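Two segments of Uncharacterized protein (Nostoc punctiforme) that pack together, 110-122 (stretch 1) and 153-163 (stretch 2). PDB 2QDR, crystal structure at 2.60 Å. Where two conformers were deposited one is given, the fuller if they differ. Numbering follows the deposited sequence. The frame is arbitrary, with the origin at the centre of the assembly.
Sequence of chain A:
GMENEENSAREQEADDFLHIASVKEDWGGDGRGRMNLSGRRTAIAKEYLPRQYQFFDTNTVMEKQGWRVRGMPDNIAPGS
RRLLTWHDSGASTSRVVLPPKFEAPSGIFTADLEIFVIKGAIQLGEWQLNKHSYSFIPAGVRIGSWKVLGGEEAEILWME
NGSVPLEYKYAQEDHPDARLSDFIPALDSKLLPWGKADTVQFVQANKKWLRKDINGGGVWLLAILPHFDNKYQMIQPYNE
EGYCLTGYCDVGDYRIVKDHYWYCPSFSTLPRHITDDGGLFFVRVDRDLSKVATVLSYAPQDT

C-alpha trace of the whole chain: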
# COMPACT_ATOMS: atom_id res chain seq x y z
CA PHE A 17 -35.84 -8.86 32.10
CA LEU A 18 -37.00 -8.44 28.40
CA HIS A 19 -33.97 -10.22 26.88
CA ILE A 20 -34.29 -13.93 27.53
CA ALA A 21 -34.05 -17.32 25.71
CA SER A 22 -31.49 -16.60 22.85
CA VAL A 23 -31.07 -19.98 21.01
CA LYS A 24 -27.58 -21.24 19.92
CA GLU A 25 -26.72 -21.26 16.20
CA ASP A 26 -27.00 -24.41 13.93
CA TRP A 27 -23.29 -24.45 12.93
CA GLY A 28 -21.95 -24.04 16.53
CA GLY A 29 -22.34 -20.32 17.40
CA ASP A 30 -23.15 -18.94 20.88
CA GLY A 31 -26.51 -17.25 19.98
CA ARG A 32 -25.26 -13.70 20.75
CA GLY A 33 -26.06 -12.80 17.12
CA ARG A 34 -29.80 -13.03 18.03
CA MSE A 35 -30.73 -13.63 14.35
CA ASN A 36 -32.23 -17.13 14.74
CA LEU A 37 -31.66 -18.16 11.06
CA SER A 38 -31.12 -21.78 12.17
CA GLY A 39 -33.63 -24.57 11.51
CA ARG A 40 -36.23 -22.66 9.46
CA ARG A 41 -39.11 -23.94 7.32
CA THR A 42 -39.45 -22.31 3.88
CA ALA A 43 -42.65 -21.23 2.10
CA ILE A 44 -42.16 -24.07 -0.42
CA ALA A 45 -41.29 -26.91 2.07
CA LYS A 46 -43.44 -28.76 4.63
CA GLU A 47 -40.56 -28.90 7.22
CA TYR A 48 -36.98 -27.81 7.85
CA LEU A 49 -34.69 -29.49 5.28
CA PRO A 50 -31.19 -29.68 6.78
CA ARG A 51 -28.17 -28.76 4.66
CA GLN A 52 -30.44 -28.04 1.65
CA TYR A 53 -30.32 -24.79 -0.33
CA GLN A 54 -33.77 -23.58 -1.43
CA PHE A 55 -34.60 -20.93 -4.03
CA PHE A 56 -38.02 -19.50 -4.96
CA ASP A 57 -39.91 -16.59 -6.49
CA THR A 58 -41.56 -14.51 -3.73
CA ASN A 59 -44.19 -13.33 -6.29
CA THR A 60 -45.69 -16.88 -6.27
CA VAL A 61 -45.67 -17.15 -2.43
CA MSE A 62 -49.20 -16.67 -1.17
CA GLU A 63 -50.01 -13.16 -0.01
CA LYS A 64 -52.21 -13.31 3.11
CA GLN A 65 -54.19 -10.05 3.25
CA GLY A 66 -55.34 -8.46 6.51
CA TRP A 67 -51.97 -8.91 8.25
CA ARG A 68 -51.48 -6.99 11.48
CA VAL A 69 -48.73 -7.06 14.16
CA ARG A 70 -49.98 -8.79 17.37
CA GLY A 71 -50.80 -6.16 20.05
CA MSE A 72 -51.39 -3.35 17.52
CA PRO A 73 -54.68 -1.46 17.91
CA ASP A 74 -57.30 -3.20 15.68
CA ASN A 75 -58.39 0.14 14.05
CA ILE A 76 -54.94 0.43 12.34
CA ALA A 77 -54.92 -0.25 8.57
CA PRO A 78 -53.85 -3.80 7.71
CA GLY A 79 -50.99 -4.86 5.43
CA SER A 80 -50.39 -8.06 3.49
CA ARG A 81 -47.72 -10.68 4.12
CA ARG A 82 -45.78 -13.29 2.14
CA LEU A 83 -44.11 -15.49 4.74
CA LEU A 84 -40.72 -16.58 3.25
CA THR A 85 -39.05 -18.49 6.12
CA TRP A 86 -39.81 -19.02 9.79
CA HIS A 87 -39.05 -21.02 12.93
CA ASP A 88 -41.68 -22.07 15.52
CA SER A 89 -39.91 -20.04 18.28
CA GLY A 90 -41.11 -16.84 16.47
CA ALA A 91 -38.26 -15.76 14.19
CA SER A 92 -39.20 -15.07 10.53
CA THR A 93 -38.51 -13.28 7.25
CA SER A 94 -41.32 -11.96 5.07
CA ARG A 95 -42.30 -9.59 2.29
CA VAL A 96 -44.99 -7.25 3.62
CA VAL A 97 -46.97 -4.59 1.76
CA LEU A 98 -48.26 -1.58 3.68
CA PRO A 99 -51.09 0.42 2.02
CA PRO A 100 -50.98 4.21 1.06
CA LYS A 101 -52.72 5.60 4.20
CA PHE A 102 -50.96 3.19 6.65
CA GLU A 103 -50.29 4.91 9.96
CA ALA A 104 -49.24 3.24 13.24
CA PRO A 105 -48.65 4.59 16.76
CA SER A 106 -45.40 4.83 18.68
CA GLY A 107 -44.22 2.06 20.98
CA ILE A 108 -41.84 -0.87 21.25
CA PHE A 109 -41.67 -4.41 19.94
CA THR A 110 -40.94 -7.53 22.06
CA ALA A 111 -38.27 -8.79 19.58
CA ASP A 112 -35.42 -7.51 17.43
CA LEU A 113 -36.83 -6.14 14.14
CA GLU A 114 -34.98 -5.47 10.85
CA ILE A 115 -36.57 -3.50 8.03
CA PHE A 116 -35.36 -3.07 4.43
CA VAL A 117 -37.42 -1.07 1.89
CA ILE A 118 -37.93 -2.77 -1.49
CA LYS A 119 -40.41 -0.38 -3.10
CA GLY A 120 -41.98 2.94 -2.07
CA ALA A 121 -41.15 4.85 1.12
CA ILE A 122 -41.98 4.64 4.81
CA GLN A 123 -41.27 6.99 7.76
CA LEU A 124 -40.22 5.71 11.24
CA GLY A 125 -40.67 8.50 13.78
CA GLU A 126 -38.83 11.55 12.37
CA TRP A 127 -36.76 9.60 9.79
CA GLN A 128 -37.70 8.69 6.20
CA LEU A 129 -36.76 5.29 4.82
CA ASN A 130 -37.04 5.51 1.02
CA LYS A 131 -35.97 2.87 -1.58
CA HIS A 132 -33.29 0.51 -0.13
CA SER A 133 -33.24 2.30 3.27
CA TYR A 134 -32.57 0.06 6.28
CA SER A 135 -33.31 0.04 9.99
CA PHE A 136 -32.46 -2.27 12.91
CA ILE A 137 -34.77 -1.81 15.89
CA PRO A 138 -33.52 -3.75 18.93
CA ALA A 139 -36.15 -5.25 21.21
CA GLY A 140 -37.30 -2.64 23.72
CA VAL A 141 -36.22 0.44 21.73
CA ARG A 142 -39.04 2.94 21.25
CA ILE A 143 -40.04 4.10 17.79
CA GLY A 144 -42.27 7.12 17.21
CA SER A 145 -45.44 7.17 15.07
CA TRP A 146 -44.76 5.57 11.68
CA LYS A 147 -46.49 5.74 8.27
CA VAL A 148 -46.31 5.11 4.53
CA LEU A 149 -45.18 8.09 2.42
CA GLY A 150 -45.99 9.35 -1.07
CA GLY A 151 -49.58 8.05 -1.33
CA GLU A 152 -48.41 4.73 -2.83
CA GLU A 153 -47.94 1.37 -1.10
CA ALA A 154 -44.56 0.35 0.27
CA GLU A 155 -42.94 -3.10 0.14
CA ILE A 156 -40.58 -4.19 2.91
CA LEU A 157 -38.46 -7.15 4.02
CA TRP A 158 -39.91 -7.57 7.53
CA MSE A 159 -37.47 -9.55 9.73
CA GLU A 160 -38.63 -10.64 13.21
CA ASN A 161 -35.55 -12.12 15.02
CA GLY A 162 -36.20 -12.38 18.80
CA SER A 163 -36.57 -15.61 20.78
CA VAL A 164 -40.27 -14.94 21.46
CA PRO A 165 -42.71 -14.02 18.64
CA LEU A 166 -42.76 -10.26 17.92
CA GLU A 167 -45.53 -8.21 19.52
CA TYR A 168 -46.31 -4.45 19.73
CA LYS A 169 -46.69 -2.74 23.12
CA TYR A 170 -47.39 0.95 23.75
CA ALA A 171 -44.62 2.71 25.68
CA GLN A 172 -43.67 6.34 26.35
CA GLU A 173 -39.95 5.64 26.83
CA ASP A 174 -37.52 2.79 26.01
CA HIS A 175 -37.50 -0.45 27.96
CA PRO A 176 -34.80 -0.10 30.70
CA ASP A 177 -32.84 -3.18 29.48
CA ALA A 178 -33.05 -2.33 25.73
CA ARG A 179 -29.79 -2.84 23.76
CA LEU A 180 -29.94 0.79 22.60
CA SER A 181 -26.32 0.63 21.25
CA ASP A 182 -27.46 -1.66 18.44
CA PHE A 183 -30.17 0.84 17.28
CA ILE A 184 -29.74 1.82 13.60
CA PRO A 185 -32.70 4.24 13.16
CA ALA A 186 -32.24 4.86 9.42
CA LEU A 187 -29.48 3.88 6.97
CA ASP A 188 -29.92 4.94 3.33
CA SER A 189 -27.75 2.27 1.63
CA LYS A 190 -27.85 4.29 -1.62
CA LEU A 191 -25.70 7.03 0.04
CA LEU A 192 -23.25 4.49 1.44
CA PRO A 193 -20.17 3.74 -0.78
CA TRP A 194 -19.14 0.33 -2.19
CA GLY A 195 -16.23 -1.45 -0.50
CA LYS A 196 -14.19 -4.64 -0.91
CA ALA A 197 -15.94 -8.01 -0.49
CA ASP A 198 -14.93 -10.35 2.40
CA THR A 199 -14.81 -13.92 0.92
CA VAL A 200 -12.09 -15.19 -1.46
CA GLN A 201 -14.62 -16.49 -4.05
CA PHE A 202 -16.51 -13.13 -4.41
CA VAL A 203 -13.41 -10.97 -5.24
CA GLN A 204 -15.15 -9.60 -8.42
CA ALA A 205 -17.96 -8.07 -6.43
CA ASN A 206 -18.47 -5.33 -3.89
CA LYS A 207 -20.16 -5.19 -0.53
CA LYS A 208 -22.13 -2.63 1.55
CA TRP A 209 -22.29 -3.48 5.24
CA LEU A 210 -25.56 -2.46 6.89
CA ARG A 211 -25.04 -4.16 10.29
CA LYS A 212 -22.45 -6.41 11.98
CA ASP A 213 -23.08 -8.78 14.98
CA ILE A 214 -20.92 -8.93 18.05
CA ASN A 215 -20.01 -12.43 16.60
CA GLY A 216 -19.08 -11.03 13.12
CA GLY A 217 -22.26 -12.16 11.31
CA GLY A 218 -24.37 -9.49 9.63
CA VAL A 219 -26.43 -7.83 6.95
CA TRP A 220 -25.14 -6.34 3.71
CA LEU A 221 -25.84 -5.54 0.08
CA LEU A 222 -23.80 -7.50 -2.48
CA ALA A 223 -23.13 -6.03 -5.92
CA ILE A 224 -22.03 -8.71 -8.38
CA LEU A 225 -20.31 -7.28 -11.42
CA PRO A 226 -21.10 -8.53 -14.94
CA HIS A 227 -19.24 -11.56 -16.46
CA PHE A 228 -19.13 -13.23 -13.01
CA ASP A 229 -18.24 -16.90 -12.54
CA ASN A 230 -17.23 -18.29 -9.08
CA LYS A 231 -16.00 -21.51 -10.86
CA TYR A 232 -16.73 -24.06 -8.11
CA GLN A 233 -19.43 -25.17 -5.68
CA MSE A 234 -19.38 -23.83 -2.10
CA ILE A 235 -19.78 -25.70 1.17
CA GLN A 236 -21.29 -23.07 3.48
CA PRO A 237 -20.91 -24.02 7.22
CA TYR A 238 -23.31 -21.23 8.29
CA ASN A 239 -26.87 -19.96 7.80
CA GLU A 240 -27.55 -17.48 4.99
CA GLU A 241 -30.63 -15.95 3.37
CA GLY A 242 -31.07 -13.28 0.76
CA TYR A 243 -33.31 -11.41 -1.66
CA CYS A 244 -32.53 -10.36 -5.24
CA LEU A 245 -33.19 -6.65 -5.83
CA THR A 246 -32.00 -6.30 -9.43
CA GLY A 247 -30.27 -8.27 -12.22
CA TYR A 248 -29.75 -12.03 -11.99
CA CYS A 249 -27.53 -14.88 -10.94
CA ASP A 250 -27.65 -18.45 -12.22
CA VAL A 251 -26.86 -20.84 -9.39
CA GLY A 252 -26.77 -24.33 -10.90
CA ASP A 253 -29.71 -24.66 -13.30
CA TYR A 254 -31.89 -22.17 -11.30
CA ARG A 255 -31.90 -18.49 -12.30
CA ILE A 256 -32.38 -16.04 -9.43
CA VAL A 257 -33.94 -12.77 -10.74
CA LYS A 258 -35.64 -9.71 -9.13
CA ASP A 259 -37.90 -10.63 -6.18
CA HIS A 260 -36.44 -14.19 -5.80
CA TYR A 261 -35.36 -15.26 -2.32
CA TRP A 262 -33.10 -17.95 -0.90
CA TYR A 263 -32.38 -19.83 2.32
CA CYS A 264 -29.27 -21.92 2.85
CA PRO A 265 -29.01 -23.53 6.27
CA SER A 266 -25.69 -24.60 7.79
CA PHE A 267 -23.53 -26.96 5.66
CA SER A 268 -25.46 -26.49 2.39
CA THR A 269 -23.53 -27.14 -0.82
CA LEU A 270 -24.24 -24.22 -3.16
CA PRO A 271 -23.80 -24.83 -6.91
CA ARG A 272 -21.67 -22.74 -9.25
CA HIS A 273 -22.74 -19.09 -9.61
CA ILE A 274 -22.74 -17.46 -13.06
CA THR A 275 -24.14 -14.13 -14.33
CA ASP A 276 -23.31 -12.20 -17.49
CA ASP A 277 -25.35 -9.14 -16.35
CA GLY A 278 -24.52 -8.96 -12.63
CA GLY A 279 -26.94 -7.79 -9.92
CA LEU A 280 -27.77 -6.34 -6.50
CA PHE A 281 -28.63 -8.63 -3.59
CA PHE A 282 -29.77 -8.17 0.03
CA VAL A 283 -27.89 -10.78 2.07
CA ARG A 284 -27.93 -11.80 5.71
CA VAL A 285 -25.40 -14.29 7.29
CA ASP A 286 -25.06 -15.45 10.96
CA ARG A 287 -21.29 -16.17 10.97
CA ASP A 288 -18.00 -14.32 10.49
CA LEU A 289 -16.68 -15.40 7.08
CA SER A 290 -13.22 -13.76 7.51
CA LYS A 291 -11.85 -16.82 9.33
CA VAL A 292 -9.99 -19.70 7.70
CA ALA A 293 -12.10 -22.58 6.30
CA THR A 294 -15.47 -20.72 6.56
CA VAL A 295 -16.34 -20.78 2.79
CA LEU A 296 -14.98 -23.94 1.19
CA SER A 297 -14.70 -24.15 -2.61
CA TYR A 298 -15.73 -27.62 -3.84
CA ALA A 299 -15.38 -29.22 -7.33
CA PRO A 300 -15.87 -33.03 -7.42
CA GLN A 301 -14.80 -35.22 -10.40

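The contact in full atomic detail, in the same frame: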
# COMPACT_ATOMS: atom_id res chain seq x y z
N THR A 110 -41.53 -6.52 21.16
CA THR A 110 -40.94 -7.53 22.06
C THR A 110 -39.78 -8.35 21.47
O THR A 110 -39.26 -9.23 22.16
CB THR A 110 -42.04 -8.52 22.56
OG1 THR A 110 -42.66 -9.16 21.44
CG2 THR A 110 -43.11 -7.80 23.38
N ALA A 111 -39.36 -8.06 20.23
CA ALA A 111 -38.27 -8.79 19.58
C ALA A 111 -37.49 -7.88 18.65
O ALA A 111 -38.00 -6.83 18.23
CB ALA A 111 -38.84 -9.94 18.79
N ASP A 112 -36.26 -8.27 18.35
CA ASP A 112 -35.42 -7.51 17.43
C ASP A 112 -36.10 -7.51 16.06
O ASP A 112 -36.58 -8.57 15.61
CB ASP A 112 -34.00 -8.09 17.32
CG ASP A 112 -33.22 -8.05 18.62
OD1 ASP A 112 -33.69 -7.43 19.60
OD2 ASP A 112 -32.13 -8.65 18.65
N LEU A 113 -36.17 -6.34 15.43
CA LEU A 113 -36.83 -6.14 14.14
C LEU A 113 -35.93 -5.45 13.09
O LEU A 113 -35.39 -4.39 13.37
CB LEU A 113 -38.09 -5.30 14.35
CG LEU A 113 -38.91 -4.73 13.17
CD1 LEU A 113 -39.28 -5.78 12.12
CD2 LEU A 113 -40.17 -4.06 13.70
N GLU A 114 -35.77 -6.07 11.92
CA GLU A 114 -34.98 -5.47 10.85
C GLU A 114 -35.97 -5.15 9.74
O GLU A 114 -36.91 -5.91 9.50
CB GLU A 114 -33.88 -6.37 10.33
CG GLU A 114 -33.16 -7.06 11.43
CD GLU A 114 -31.83 -7.62 11.01
OE1 GLU A 114 -31.04 -6.91 10.35
OE2 GLU A 114 -31.55 -8.76 11.40
N ILE A 115 -35.73 -4.02 9.08
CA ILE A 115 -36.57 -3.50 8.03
C ILE A 115 -35.70 -3.07 6.87
O ILE A 115 -34.72 -2.40 7.10
CB ILE A 115 -37.36 -2.28 8.58
CG1 ILE A 115 -38.31 -2.73 9.70
CG2 ILE A 115 -38.17 -1.54 7.50
CD1 ILE A 115 -39.07 -1.60 10.33
N PHE A 116 -36.08 -3.46 5.65
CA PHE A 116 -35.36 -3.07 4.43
C PHE A 116 -36.40 -2.76 3.36
O PHE A 116 -37.14 -3.65 2.95
CB PHE A 116 -34.40 -4.15 3.96
CG PHE A 116 -33.60 -3.73 2.75
CD1 PHE A 116 -32.44 -2.99 2.91
CD2 PHE A 116 -34.02 -4.05 1.47
CE1 PHE A 116 -31.70 -2.59 1.81
CE2 PHE A 116 -33.30 -3.65 0.36
CZ PHE A 116 -32.12 -2.92 0.53
N VAL A 117 -36.42 -1.52 2.87
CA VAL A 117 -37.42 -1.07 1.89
C VAL A 117 -37.12 -1.50 0.46
O VAL A 117 -36.10 -1.13 -0.10
CB VAL A 117 -37.57 0.47 1.94
CG1 VAL A 117 -38.64 0.96 0.94
CG2 VAL A 117 -37.90 0.94 3.36
N ILE A 118 -38.04 -2.26 -0.13
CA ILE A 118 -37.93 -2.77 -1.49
C ILE A 118 -38.52 -1.80 -2.50
O ILE A 118 -37.91 -1.55 -3.53
CB ILE A 118 -38.66 -4.12 -1.64
CG1 ILE A 118 -38.12 -5.16 -0.66
CG2 ILE A 118 -38.55 -4.64 -3.10
CD1 ILE A 118 -38.89 -6.46 -0.66
N LYS A 119 -39.72 -1.31 -2.23
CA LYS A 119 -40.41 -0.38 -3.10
C LYS A 119 -41.11 0.67 -2.23
O LYS A 119 -41.44 0.39 -1.07
CB LYS A 119 -41.44 -1.11 -3.98
CG LYS A 119 -42.01 -0.31 -5.17
CD LYS A 119 -43.22 -0.98 -5.88
CE LYS A 119 -44.52 -0.87 -5.05
NZ LYS A 119 -45.70 -1.54 -5.67
N GLY A 120 -41.31 1.86 -2.78
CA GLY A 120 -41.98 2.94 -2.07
C GLY A 120 -41.14 3.58 -0.98
O GLY A 120 -39.90 3.53 -1.04
N ALA A 121 -41.81 4.18 0.00
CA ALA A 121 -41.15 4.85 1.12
C ALA A 121 -42.02 4.80 2.36
O ALA A 121 -43.24 4.89 2.29
CB ALA A 121 -40.86 6.28 0.75
N ILE A 122 -41.35 4.71 3.51
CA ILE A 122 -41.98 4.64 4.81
C ILE A 122 -41.29 5.70 5.68
O ILE A 122 -40.27 6.25 5.28
CB ILE A 122 -41.90 3.16 5.36
CG1 ILE A 122 -42.80 2.94 6.57
CG2 ILE A 122 -40.46 2.74 5.72
N GLU A 153 -48.30 2.44 -2.04
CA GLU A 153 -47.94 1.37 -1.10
C GLU A 153 -46.42 1.20 -1.03
O GLU A 153 -45.69 1.63 -1.93
CB GLU A 153 -48.62 0.04 -1.47
CG GLU A 153 -48.20 -0.60 -2.81
CD GLU A 153 -48.96 -1.89 -3.14
OE1 GLU A 153 -50.05 -2.14 -2.55
OE2 GLU A 153 -48.48 -2.65 -4.00
N ALA A 154 -45.97 0.60 0.05
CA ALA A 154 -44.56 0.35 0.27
C ALA A 154 -44.37 -1.12 0.51
O ALA A 154 -45.22 -1.74 1.16
CB ALA A 154 -44.07 1.15 1.44
N GLU A 155 -43.29 -1.69 -0.03
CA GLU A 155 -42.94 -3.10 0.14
C GLU A 155 -41.67 -3.18 0.96
O GLU A 155 -40.70 -2.47 0.67
CB GLU A 155 -42.80 -3.83 -1.19
CG GLU A 155 -44.07 -3.74 -2.01
CD GLU A 155 -44.12 -4.69 -3.17
OE1 GLU A 155 -43.49 -5.76 -3.11
OE2 GLU A 155 -44.86 -4.37 -4.13
N ILE A 156 -41.67 -4.06 1.97
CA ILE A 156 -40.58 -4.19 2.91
C ILE A 156 -40.22 -5.61 3.32
O ILE A 156 -41.10 -6.45 3.46
CB ILE A 156 -41.00 -3.51 4.26
CG1 ILE A 156 -41.69 -2.15 4.06
CG2 ILE A 156 -39.81 -3.33 5.23
CD1 ILE A 156 -42.16 -1.49 5.35
N LEU A 157 -38.92 -5.87 3.52
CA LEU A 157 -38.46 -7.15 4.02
C LEU A 157 -38.60 -6.99 5.53
O LEU A 157 -37.83 -6.26 6.14
CB LEU A 157 -37.02 -7.49 3.64
CG LEU A 157 -36.73 -7.70 2.15
CD1 LEU A 157 -35.23 -7.91 1.94
CD2 LEU A 157 -37.53 -8.87 1.59
N TRP A 158 -39.61 -7.64 6.11
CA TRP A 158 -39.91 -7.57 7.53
C TRP A 158 -39.25 -8.76 8.21
O TRP A 158 -39.67 -9.90 7.99
CB TRP A 158 -41.41 -7.57 7.73
CG TRP A 158 -41.88 -7.33 9.11
CD1 TRP A 158 -42.11 -8.26 10.08
CD2 TRP A 158 -42.25 -6.07 9.67
NE1 TRP A 158 -42.58 -7.65 11.22
CE2 TRP A 158 -42.67 -6.30 10.99
CE3 TRP A 158 -42.26 -4.76 9.17
CZ2 TRP A 158 -43.09 -5.27 11.84
CZ3 TRP A 158 -42.68 -3.73 10.01
CH2 TRP A 158 -43.08 -3.99 11.33
N MSE A 159 -38.25 -8.50 9.05
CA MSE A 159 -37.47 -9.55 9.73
C MSE A 159 -37.58 -9.56 11.26
O MSE A 159 -36.91 -8.80 11.93
CB MSE A 159 -36.01 -9.38 9.29
CG MSE A 159 -35.79 -9.75 7.84
SE MSE A 159 -34.17 -9.08 7.05
CE MSE A 159 -34.62 -7.19 6.93
N GLU A 160 -38.40 -10.46 11.77
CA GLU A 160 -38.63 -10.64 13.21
C GLU A 160 -37.58 -11.64 13.69
O GLU A 160 -37.62 -12.78 13.26
CB GLU A 160 -40.03 -11.16 13.46
CG GLU A 160 -41.14 -10.29 12.85
CD GLU A 160 -42.54 -10.82 13.11
OE1 GLU A 160 -42.70 -11.82 13.84
OE2 GLU A 160 -43.48 -10.23 12.57
N ASN A 161 -36.65 -11.24 14.57
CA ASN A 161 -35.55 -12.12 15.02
C ASN A 161 -35.53 -12.67 16.44
O ASN A 161 -34.90 -13.71 16.68
CB ASN A 161 -34.22 -11.37 14.87
CG ASN A 161 -33.96 -10.87 13.48
OD1 ASN A 161 -34.50 -11.36 12.49
ND2 ASN A 161 -33.08 -9.89 13.39
N GLY A 162 -36.16 -11.98 17.38
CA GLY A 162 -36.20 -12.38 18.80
C GLY A 162 -36.59 -13.82 19.10
O GLY A 162 -37.17 -14.53 18.25
N SER A 163 -36.28 -14.25 20.32
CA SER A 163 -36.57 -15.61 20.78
C SER A 163 -38.07 -15.88 20.90
O SER A 163 -38.52 -16.99 20.67
CB SER A 163 -35.90 -15.83 22.13
OG SER A 163 -34.53 -15.48 22.04

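The two stretches lie side by side as antiparallel strands, and most of what joins them is backbone. The ladder begins where Asn-161 N donates to Asp-112 O at 2.9 Å. Next comes a reciprocal pair: Glu-114 N to Met-159 O and Met-159 N to Glu-114 O, both 3.0 Å. At the following rung Leu-157 N reaches Phe-116 O at 2.9 Å in a nearly straight bond, whereas the return bond from Phe-116 N to Leu-157 O is weak, 3.3 Å long and bent.

Beyond Val-117 the register slips by one residue in a beta bulge. Its effect is that Glu-155 O accepts two amides, Ile-118 N at 2.8 Å and Lys-119 N at 3.3 Å, so the extra residue leaves neither donor unpaired. Glu-155 N then donates to Lys-119 O at 3.0 Å. Some of the same carbonyls also receive CA-H...O contacts, as between Leu-113 CA and Met-159 O at 3.5 Å.

Polar side chains extend the ladder at both ends. Asn-161 ND2 donates to Glu-114 OE2 at 2.8 Å; because Asn-161 OD1 and Glu-114 OE1 are hydrogen-bonded elsewhere in the structure, these buried polar groups are well satisfied. At the more exposed end, the long, mostly extended Lys-119 side chain brings its ammonium within reach of two carboxylates, forming salt bridges from Lys-119 NZ to Glu-155 OE2 at 3.3 Å and to Glu-153 OE2 at 3.4 Å. Both are weak as hydrogen bonds, but a flexible lysine suits this exposed place.

Apolar contacts are made on both faces of the sheet. On the face of Leu-113, Ile-115, Ile-156 and Trp-158, Leu-113 CD1 sits over the indole, 3.6 Å from Trp-158 CE2, in a CH-pi contact, and Ile-115 CG2 meets Ile-156 CG2 at 3.3 Å. The indole nitrogen finds its acceptor within its own strand, through a weak bond from Trp-158 NE1 to Glu-160 OE2 at 3.0 Å. On the other face the selenomethionine Met-159 places CE 3.6 Å from Glu-114 CB, packing against the first methylene of that glutamate. Near the bulge, Ile-118 CD1 packs against Leu-157 CD2 at 3.6 Å.

Small residues allow close approach at the margins. Ala-111 CB lies 3.6 Å from Gly-162 CA, and a CB on Gly-162 would clash with that methyl. Gly-120 has a positive phi, which favours glycine, and a CB there would run into Glu-153 O and Ala-154 CA. Together the stretches bury 1063 Å², counting both sides.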